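Local coordinates for protein dihydrodipicolinate synthase (Agrobacterium tumefaciens, PDB 3B4U) that probably catalyses the condensation of pyruvate with aspartate semialdehyde in lysine biosynthesis, as a TIM-barrel lyase of the dihydrodipicolinate synthase family, at residues Asp82-Ala87 with Phe119-Ala124; Gln90-Leu95 with Ser127-Asp132. One frame throughout, in Å; residues are numbered along the deposited sequence.

Contact 1. Residues Asp82-Ala87 with Phe119-Ala124; sequences DSIEDA and FAWFSA. With MG (magnesium ion), chain C.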
# COMPACT_ATOMS: atom_id res chain seq x y z
N ASP B 82 -1.71 1.98 5.05
CA ASP B 82 -0.64 1.21 5.68
C ASP B 82 -0.22 1.72 7.04
O ASP B 82 0.53 1.04 7.74
CB ASP B 82 0.56 1.11 4.74
CG ASP B 82 0.12 0.64 3.37
OD1 ASP B 82 -0.68 -0.34 3.34
OD2 ASP B 82 0.52 1.25 2.37
N SER B 83 -0.67 2.90 7.44
CA SER B 83 -0.30 3.46 8.73
C SER B 83 -1.48 3.42 9.66
O SER B 83 -2.66 3.54 9.27
CB SER B 83 0.19 4.91 8.56
OG SER B 83 -0.85 5.76 8.11
N ILE B 84 -1.16 3.31 10.95
CA ILE B 84 -2.15 3.36 12.00
C ILE B 84 -2.89 4.69 11.95
O ILE B 84 -4.12 4.72 12.07
CB ILE B 84 -1.44 3.15 13.38
CG1 ILE B 84 -0.95 1.69 13.49
CG2 ILE B 84 -2.38 3.52 14.54
CD1 ILE B 84 0.19 1.51 14.49
N GLU B 85 -2.16 5.80 11.84
CA GLU B 85 -2.78 7.13 11.87
C GLU B 85 -3.79 7.29 10.76
O GLU B 85 -4.91 7.74 10.98
CB GLU B 85 -1.69 8.21 11.78
CG GLU B 85 -2.26 9.61 11.84
CD GLU B 85 -1.17 10.65 11.96
OE1 GLU B 85 -0.42 10.87 11.00
OE2 GLU B 85 -1.06 11.26 13.06
N ASP B 86 -3.41 6.93 9.55
CA ASP B 86 -4.32 7.16 8.42
C ASP B 86 -5.50 6.17 8.45
O ASP B 86 -6.61 6.55 8.14
CB ASP B 86 -3.61 7.04 7.09
CG ASP B 86 -2.71 8.19 6.82
OD1 ASP B 86 -2.32 8.93 7.73
OD2 ASP B 86 -2.40 8.38 5.63
N ALA B 87 -5.26 4.93 8.87
CA ALA B 87 -6.36 3.98 8.96
C ALA B 87 -7.35 4.43 10.01
O ALA B 87 -8.58 4.37 9.80
CB ALA B 87 -5.85 2.58 9.28
N PHE B 119 -2.12 -8.26 14.84
CA PHE B 119 -2.95 -8.01 16.01
C PHE B 119 -2.62 -6.64 16.60
O PHE B 119 -3.49 -5.85 16.91
CB PHE B 119 -2.77 -9.11 17.08
CG PHE B 119 -3.61 -8.86 18.29
CD1 PHE B 119 -4.94 -9.21 18.30
CD2 PHE B 119 -3.09 -8.18 19.37
CE1 PHE B 119 -5.74 -8.92 19.38
CE2 PHE B 119 -3.88 -7.86 20.45
CZ PHE B 119 -5.21 -8.22 20.44
N ALA B 120 -1.33 -6.38 16.77
CA ALA B 120 -0.88 -5.12 17.32
C ALA B 120 -1.30 -3.95 16.45
O ALA B 120 -1.64 -2.89 16.95
CB ALA B 120 0.63 -5.14 17.51
N TRP B 121 -1.26 -4.11 15.13
CA TRP B 121 -1.63 -3.02 14.23
C TRP B 121 -3.13 -2.71 14.37
O TRP B 121 -3.52 -1.56 14.55
CB TRP B 121 -1.34 -3.41 12.77
CG TRP B 121 -1.52 -2.27 11.81
CD1 TRP B 121 -0.59 -1.35 11.49
CD2 TRP B 121 -2.68 -1.97 11.05
NE1 TRP B 121 -1.10 -0.49 10.56
CE2 TRP B 121 -2.39 -0.83 10.28
CE3 TRP B 121 -3.94 -2.54 10.92
CZ2 TRP B 121 -3.29 -0.29 9.35
CZ3 TRP B 121 -4.84 -2.01 10.01
CH2 TRP B 121 -4.50 -0.88 9.25
N PHE B 122 -3.97 -3.74 14.27
CA PHE B 122 -5.40 -3.51 14.42
C PHE B 122 -5.72 -2.91 15.79
O PHE B 122 -6.50 -1.99 15.89
CB PHE B 122 -6.18 -4.81 14.19
CG PHE B 122 -6.33 -5.23 12.76
CD1 PHE B 122 -7.13 -4.51 11.88
CD2 PHE B 122 -5.65 -6.33 12.28
CE1 PHE B 122 -7.27 -4.89 10.56
CE2 PHE B 122 -5.79 -6.71 10.96
CZ PHE B 122 -6.60 -6.00 10.11
N SER B 123 -5.11 -3.45 16.83
CA SER B 123 -5.33 -2.89 18.16
C SER B 123 -4.99 -1.41 18.24
O SER B 123 -5.74 -0.62 18.81
CB SER B 123 -4.50 -3.63 19.20
OG SER B 123 -4.76 -3.10 20.49
N ALA B 124 -3.87 -1.02 17.64
CA ALA B 124 -3.46 0.38 17.66
C ALA B 124 -4.41 1.26 16.86
O ALA B 124 -4.73 2.37 17.28
CB ALA B 124 -2.04 0.52 17.13
MG MG C . -0.36 1.35 0.45
O HOH W 1 1.61 0.73 10.48
O HOH W 2 -2.01 0.38 1.16
O HOH W 3 0.28 -0.52 -0.20
O HOH W 4 -1.01 3.22 1.10
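Apolar contacts carry most of this meeting between the start of helix 84-96 and the middle of helix 115-129. W121 reaches across with its CG anti to the backbone N (chi1 -172°), and its indole slides past I84 in the opposite direction. The I84 CG1 methylene lies 3.7 Å from W121 CD1 and touches the pyrrole part of the ring. A87, one turn on, meets the six-membered part, its CB 3.7 Å from W121 CH2. I84 CD1 runs on to the methyl of A124, 3.6 Å from A124 CB. Small alanines suit both places, since each directs its methyl at the facing helix and allows close approach, while the long, flat indole spans the gap. Behind it, W121 CE3 lies over one face of the F122 ring, offset toward the rim.

The two helices are neighbours on the outside of a TIM barrel, the parallel beta/alpha fold of this family, and D82 and S83 belong to the turn leading from strand 75-79 into the first of them.

Polar contacts gather at that turn. S83 is the N-cap: its OG accepts from D86 N at 3.2 Å, using an amide that the first helical turn would otherwise leave without a partner. No direct hydrogen bond crosses the contact, but water 1, in the plane of the indole at its edge, donates to D82 O and accepts a weak bond from W121 NE1 (3.0 Å).

Metal binding points the other way. D82 OD2 ligates magnesium at 2.1 Å, together with waters 2, 3 and 4 and D82 OD2 of the second subunit, so the ion bridges two carboxylates whose mutual repulsion it probably offsets. S108 N donates to D82 OD1, and metal-bound water 2 probably donates to the same oxygen.

Contact 2. Residues Gln90-Leu95 with Ser127-Asp132; sequences QSAEAL and SKIGKD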
# COMPACT_ATOMS: atom_id res chain seq x y z
N GLN B 90 -9.26 7.75 8.68
CA GLN B 90 -10.28 7.45 7.65
C GLN B 90 -11.45 6.72 8.29
O GLN B 90 -12.62 6.99 8.00
CB GLN B 90 -9.69 6.63 6.49
CG GLN B 90 -8.70 7.38 5.63
CD GLN B 90 -8.28 6.58 4.40
OE1 GLN B 90 -8.85 5.55 4.08
NE2 GLN B 90 -7.30 7.09 3.68
N SER B 91 -11.16 5.76 9.16
CA SER B 91 -12.22 5.00 9.83
C SER B 91 -13.07 5.90 10.71
O SER B 91 -14.30 5.84 10.66
CB SER B 91 -11.62 3.89 10.66
OG SER B 91 -10.95 2.91 9.88
N ALA B 92 -12.42 6.72 11.53
CA ALA B 92 -13.17 7.62 12.43
C ALA B 92 -14.06 8.58 11.66
O ALA B 92 -15.20 8.83 12.06
CB ALA B 92 -12.20 8.37 13.35
N GLU B 93 -13.58 9.11 10.57
CA GLU B 93 -14.37 10.05 9.78
C GLU B 93 -15.64 9.39 9.25
O GLU B 93 -16.69 9.93 9.37
CB GLU B 93 -13.58 10.57 8.60
CG GLU B 93 -12.51 11.54 8.94
CD GLU B 93 -11.61 11.82 7.76
OE1 GLU B 93 -12.15 11.83 6.66
OE2 GLU B 93 -10.43 12.04 7.97
N ALA B 94 -15.51 8.19 8.70
CA ALA B 94 -16.67 7.49 8.16
C ALA B 94 -17.63 7.07 9.26
O ALA B 94 -18.85 7.21 9.13
CB ALA B 94 -16.23 6.30 7.30
N LEU B 95 -17.10 6.58 10.37
CA LEU B 95 -17.96 6.16 11.48
C LEU B 95 -18.70 7.35 12.08
O LEU B 95 -19.88 7.23 12.39
CB LEU B 95 -17.15 5.45 12.56
CG LEU B 95 -16.60 4.06 12.18
CD1 LEU B 95 -15.71 3.55 13.30
CD2 LEU B 95 -17.71 3.06 11.82
N SER B 127 -7.56 1.67 19.08
CA SER B 127 -7.28 2.60 20.17
C SER B 127 -7.28 4.03 19.69
O SER B 127 -7.77 4.93 20.38
CB SER B 127 -5.93 2.26 20.81
OG SER B 127 -5.64 3.18 21.85
N LYS B 128 -6.67 4.27 18.53
CA LYS B 128 -6.59 5.60 17.97
C LYS B 128 -7.96 6.12 17.52
O LYS B 128 -8.27 7.30 17.71
CB LYS B 128 -5.60 5.60 16.81
CG LYS B 128 -5.33 6.97 16.25
CD LYS B 128 -4.68 7.89 17.26
CE LYS B 128 -4.19 9.19 16.62
NZ LYS B 128 -3.42 10.00 17.61
N ILE B 129 -8.80 5.27 16.95
CA ILE B 129 -10.18 5.69 16.64
C ILE B 129 -10.87 6.15 17.92
O ILE B 129 -11.56 7.19 17.93
CB ILE B 129 -10.99 4.56 15.98
CG1 ILE B 129 -10.43 4.21 14.59
CG2 ILE B 129 -12.47 4.96 15.85
CD1 ILE B 129 -10.95 2.94 14.05
N GLY B 130 -10.67 5.39 18.99
CA GLY B 130 -11.21 5.71 20.30
C GLY B 130 -12.53 5.04 20.58
O GLY B 130 -12.90 4.02 19.98
N LYS B 131 -13.26 5.68 21.49
CA LYS B 131 -14.44 5.09 22.06
C LYS B 131 -15.54 4.84 21.05
O LYS B 131 -16.39 4.00 21.27
CB LYS B 131 -14.95 5.97 23.24
CG LYS B 131 -15.51 7.31 22.82
CD LYS B 131 -15.93 8.16 24.03
CE LYS B 131 -16.49 9.49 23.55
NZ LYS B 131 -17.00 10.36 24.68
N ASP B 132 -15.53 5.61 19.98
CA ASP B 132 -16.51 5.48 18.92
C ASP B 132 -16.28 4.31 17.94
O ASP B 132 -17.09 4.08 17.06
CB ASP B 132 -16.49 6.77 18.09
CG ASP B 132 -16.90 8.02 18.89
OD1 ASP B 132 -17.73 7.91 19.83
OD2 ASP B 132 -16.39 9.11 18.55
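S91 OG, the best-held polar atom, has one hydrogen bond identified, to the carbonyl oxygen A87 O one turn earlier in its own helix. The torsion that sets OG beside the backbone N (chi1 -65°) makes this bond possible, and it lets a hydroxyl sit in a buried place. With the polar end tied back to the helix, the CB methylene of S91 serves as an apolar surface, and I129 CD1 rests against it, 3.6 Å from S91 CB.

I129 is the hub, and its beta-branching suits it to the task because two arms leave the same carbon. CG1 lies beside the backbone N (chi1 -66°) and carries CD1 to S91. The other arm, CG2, approaches the methyl of A92 more loosely, at 4.2 Å from A92 CB. At A92 a small side chain permits the backbones to come near, with A92 CA and I129 CA 5.5 Å apart. L95 brings CD1 alongside the chain beyond the helix, 4.0 Å from D132 O. G130 turns the chain out of helix 115-129 with a positive phi (94°), where a CB would be jammed against the preceding carbonyl oxygen.

Helix 84-96 thus packs beside helix 115-129, with I129 also touching A88, and rests on the barrel strands through S91 and L95 on I102 of strand 101-104 and A94 on T77 of strand 75-79.

Contacts 1 and 2 are successive parts of one helix-helix interface, their centres 11 Å apart on the same side of the chain's centre. Both pair helix 84-96 with helix 115-129, and strand 101-104 comes between these helices in sequence. Along the chain the order is 82-87, 90-95, 119-124, 127-132, so the segments alternate and the helices run in the same direction, as consecutive helices of a beta/alpha barrel do. Contact 1 takes in the start of helix 84-96, near the magnesium ion and the second subunit, whereas contact 2 is farther along, where no other chain of the assembly touches it. The interface therefore runs within the outer helical layer, from the dimer boundary to the less buried contact 2.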